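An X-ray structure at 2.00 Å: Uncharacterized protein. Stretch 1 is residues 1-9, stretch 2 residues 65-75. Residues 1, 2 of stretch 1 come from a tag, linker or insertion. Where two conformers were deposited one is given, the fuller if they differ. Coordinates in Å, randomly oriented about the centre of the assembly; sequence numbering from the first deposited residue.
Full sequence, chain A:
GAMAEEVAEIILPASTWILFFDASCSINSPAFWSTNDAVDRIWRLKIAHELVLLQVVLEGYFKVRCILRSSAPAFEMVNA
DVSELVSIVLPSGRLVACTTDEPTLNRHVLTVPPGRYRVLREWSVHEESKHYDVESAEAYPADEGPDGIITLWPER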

# COMPACT_ATOMS: atom_id res chain seq x y z
N GLY A 1 8.53 2.11 23.08
CA GLY A 1 8.96 1.35 21.92
C GLY A 1 7.85 1.11 20.90
O GLY A 1 6.67 1.19 21.24
N ALA A 2 8.26 0.82 19.67
CA ALA A 2 7.33 0.51 18.57
C ALA A 2 6.21 1.54 18.48
O ALA A 2 5.04 1.21 18.31
N MET A 3 6.58 2.81 18.59
CA MET A 3 5.60 3.88 18.68
C MET A 3 5.05 4.24 17.31
O MET A 3 5.80 4.44 16.36
N ALA A 4 3.72 4.30 17.22
CA ALA A 4 3.09 4.92 16.06
C ALA A 4 3.54 6.37 15.96
O ALA A 4 3.43 7.13 16.93
N GLU A 5 4.06 6.75 14.80
CA GLU A 5 4.50 8.11 14.56
C GLU A 5 3.60 8.86 13.59
O GLU A 5 3.27 10.02 13.83
N GLU A 6 3.17 8.21 12.51
CA GLU A 6 2.18 8.77 11.60
C GLU A 6 1.24 7.65 11.15
O GLU A 6 1.67 6.52 10.94
N VAL A 7 -0.04 7.98 11.03
CA VAL A 7 -1.06 7.00 10.67
C VAL A 7 -2.05 7.64 9.71
O VAL A 7 -2.51 8.77 9.94
N ALA A 8 -2.39 6.92 8.64
CA ALA A 8 -3.45 7.34 7.74
C ALA A 8 -4.08 6.11 7.10
O ALA A 8 -3.46 5.05 7.00
N GLU A 9 -5.33 6.27 6.66
CA GLU A 9 -6.06 5.21 5.98
C GLU A 9 -6.55 5.71 4.64
O GLU A 9 -6.94 6.87 4.49
N ARG A 65 -4.72 0.72 6.06
CA ARG A 65 -4.11 1.60 7.04
C ARG A 65 -2.60 1.56 6.87
O ARG A 65 -2.01 0.48 6.78
N CYS A 66 -1.98 2.73 6.79
CA CYS A 66 -0.53 2.85 6.67
C CYS A 66 0.01 3.54 7.91
O CYS A 66 -0.52 4.58 8.33
N ILE A 67 1.06 2.98 8.50
CA ILE A 67 1.63 3.46 9.74
C ILE A 67 3.13 3.63 9.57
O ILE A 67 3.82 2.71 9.12
N LEU A 68 3.63 4.81 9.92
CA LEU A 68 5.05 4.99 10.19
C LEU A 68 5.27 4.72 11.67
O LEU A 68 4.65 5.37 12.52
N ARG A 69 6.11 3.74 11.98
CA ARG A 69 6.33 3.31 13.34
C ARG A 69 7.83 3.38 13.65
O ARG A 69 8.66 3.31 12.74
N SER A 70 8.15 3.53 14.93
CA SER A 70 9.56 3.65 15.31
C SER A 70 10.31 2.34 15.16
O SER A 70 11.54 2.35 15.06
N SER A 71 9.61 1.21 15.16
CA SER A 71 10.21 -0.10 14.97
C SER A 71 9.10 -1.05 14.53
O SER A 71 7.97 -0.63 14.25
N ALA A 72 9.43 -2.34 14.46
CA ALA A 72 8.43 -3.35 14.14
C ALA A 72 7.30 -3.31 15.16
O ALA A 72 7.52 -3.00 16.34
N PRO A 73 6.06 -3.60 14.74
CA PRO A 73 4.93 -3.48 15.67
C PRO A 73 5.04 -4.47 16.82
O PRO A 73 5.49 -5.61 16.65
N ALA A 74 4.63 -4.01 18.00
CA ALA A 74 4.58 -4.90 19.16
C ALA A 74 3.46 -5.92 19.02
O ALA A 74 3.57 -7.04 19.54
N PHE A 75 2.38 -5.56 18.32
CA PHE A 75 1.23 -6.44 18.15
C PHE A 75 0.92 -6.57 16.67
O PHE A 75 0.74 -5.57 15.97

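Residues 4-9 and 65-69 run antiparallel as neighbouring strands, so their side chains alternate between two faces of the sheet and meet mostly flank to flank. Three residues cover the most surface in this contact: Ala 2, Leu 68 and Glu 5.

Ala 2, a residue of the expression tag, lies beyond the paired strands, and its CA-to-CB bond points sideways. The methyl nevertheless settles against the loop that follows the second strand: CB is 3.3 Å from Ala 72 O, 3.5 Å from Ser 71 OG and 4.3 Å from Ala 74 CB, the last an apolar contact. The backbone is held as well. Arg 69, with chi1 and chi2 t and chi3 m, reaches across to the first stretch, and its NH1 donates to Ala 2 O at 3.0 Å, the oxygen lying at the guanidinium edge, near its plane. A long, flexible side chain suits this place, since its aliphatic part can pass by the backbone of the first stretch, with CG 3.2 Å from Met 3 O, before its charged end reaches a carbonyl. Next door, Ser 70, in rotamer p, accepts a hydrogen bond at OG from Met 3 N (2.9 Å); a short hydroxyl can thus serve a backbone amide just where regular strand pairing ends.

Leu 68 is buried, with chi1 t and chi2 p; a branched apolar side chain suits such a site. Its partner across the strands is Glu 6, and a beta bulge between Ala 4 and Glu 6 places Glu 5 N as well as Glu 6 N on Leu 68 O, at 2.7 and 3.2 Å. The CB of Glu 5 points toward the second stretch. With chi1 m and chi2 t, Glu 5 brings OE1 to 3.2 Å from Leu 68 CG and OE2 to 3.6 Å from Ser 70 CB. These are packing contacts, and the carboxylate gains no hydrogen bond from the second stretch; a charged residue is tolerable here because Glu 5 is exposed. Glu 6, extended with chi1 m and chi2 t, flanks the same leucine, its CD 4.1 Å from Leu 68 CD2.

The face bearing Val 7 and Ile 67 is apolar at its middle: Val 7, chi1 t, sets CG1 4.0 Å from CG1 of Ile 67 (chi1 m, chi2 t), and Ala 4 CB lies 4.4 Å from Ile 67 CG2. Valine and isoleucine are beta-branched and favour extended backbone. Farther along this face, Glu 9 (chi1 m, chi2 t) and Arg 65 (chi1 and chi2 t, chi3 m) form a salt bridge. Glu 9 OE2 receives both Arg 65 NE and Arg 65 NH2, each at 2.9 Å, so one carboxylate oxygen meets the guanidinium edge through two donors.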

# COMPACT_ATOMS: atom_id res chain seq x y z
CB ALA A 2 6.76 -0.90 18.72
CB MET A 3 6.21 5.12 19.33
CG MET A 3 7.06 4.80 20.54
SD MET A 3 6.05 4.61 22.00
CE MET A 3 5.64 6.32 22.35
CB ALA A 4 1.57 4.82 16.16
CB GLU A 5 5.94 8.11 14.03
CG GLU A 5 6.93 7.47 15.01
CD GLU A 5 8.25 7.10 14.36
OE1 GLU A 5 8.24 6.60 13.22
OE2 GLU A 5 9.30 7.31 15.00
CB GLU A 6 2.83 9.43 10.38
CG GLU A 6 3.78 10.56 10.74
CD GLU A 6 4.49 11.14 9.53
OE1 GLU A 6 5.30 12.07 9.72
OE2 GLU A 6 4.22 10.68 8.41
CB VAL A 7 -1.81 6.44 11.90
CG1 VAL A 7 -2.77 5.34 11.48
CG2 VAL A 7 -0.83 5.91 12.95
CB ALA A 8 -2.94 8.30 6.65
CB GLU A 9 -7.26 4.72 6.81
CG GLU A 9 -6.90 4.07 8.13
CD GLU A 9 -8.13 3.71 8.94
OE1 GLU A 9 -9.25 3.79 8.38
OE2 GLU A 9 -7.99 3.35 10.13
CB ARG A 65 -4.49 1.19 8.46
CG ARG A 65 -3.83 2.02 9.55
CD ARG A 65 -4.30 1.60 10.93
NE ARG A 65 -5.76 1.69 11.06
CZ ARG A 65 -6.47 0.96 11.91
NH1 ARG A 65 -5.88 0.08 12.69
NH2 ARG A 65 -7.79 1.10 11.96
CB CYS A 66 -0.13 3.62 5.42
SG CYS A 66 1.64 3.60 5.08
CB ILE A 67 1.34 2.50 10.91
CG1 ILE A 67 -0.17 2.30 11.09
CG2 ILE A 67 1.99 3.00 12.20
CD1 ILE A 67 -0.52 1.11 11.95
CB LEU A 68 5.52 6.40 9.82
CG LEU A 68 6.96 6.72 10.24
CD1 LEU A 68 7.96 5.93 9.41
CD2 LEU A 68 7.23 8.21 10.15
CB ARG A 69 5.79 1.88 13.56
CG ARG A 69 5.40 1.57 15.00
CD ARG A 69 4.89 0.13 15.14
NE ARG A 69 3.50 -0.04 14.71
CZ ARG A 69 2.44 0.42 15.37
NH1 ARG A 69 2.59 1.08 16.51
NH2 ARG A 69 1.22 0.20 14.89
CB SER A 70 9.68 4.16 16.75
OG SER A 70 9.29 3.16 17.68
CB SER A 71 10.91 -0.57 16.24
OG SER A 71 9.98 -0.89 17.27
CB ALA A 72 9.06 -4.74 14.10
CB PRO A 73 3.71 -3.77 14.78
CG PRO A 73 4.26 -4.53 13.61
CD PRO A 73 5.64 -4.00 13.39
CB ALA A 74 4.40 -4.08 20.44
CB PHE A 75 0.01 -5.91 18.90
CG PHE A 75 0.22 -5.81 20.38
CD1 PHE A 75 0.04 -6.91 21.19
CD2 PHE A 75 0.60 -4.61 20.96
CE1 PHE A 75 0.24 -6.83 22.56
CE2 PHE A 75 0.80 -4.51 22.33
CZ PHE A 75 0.62 -5.62 23.13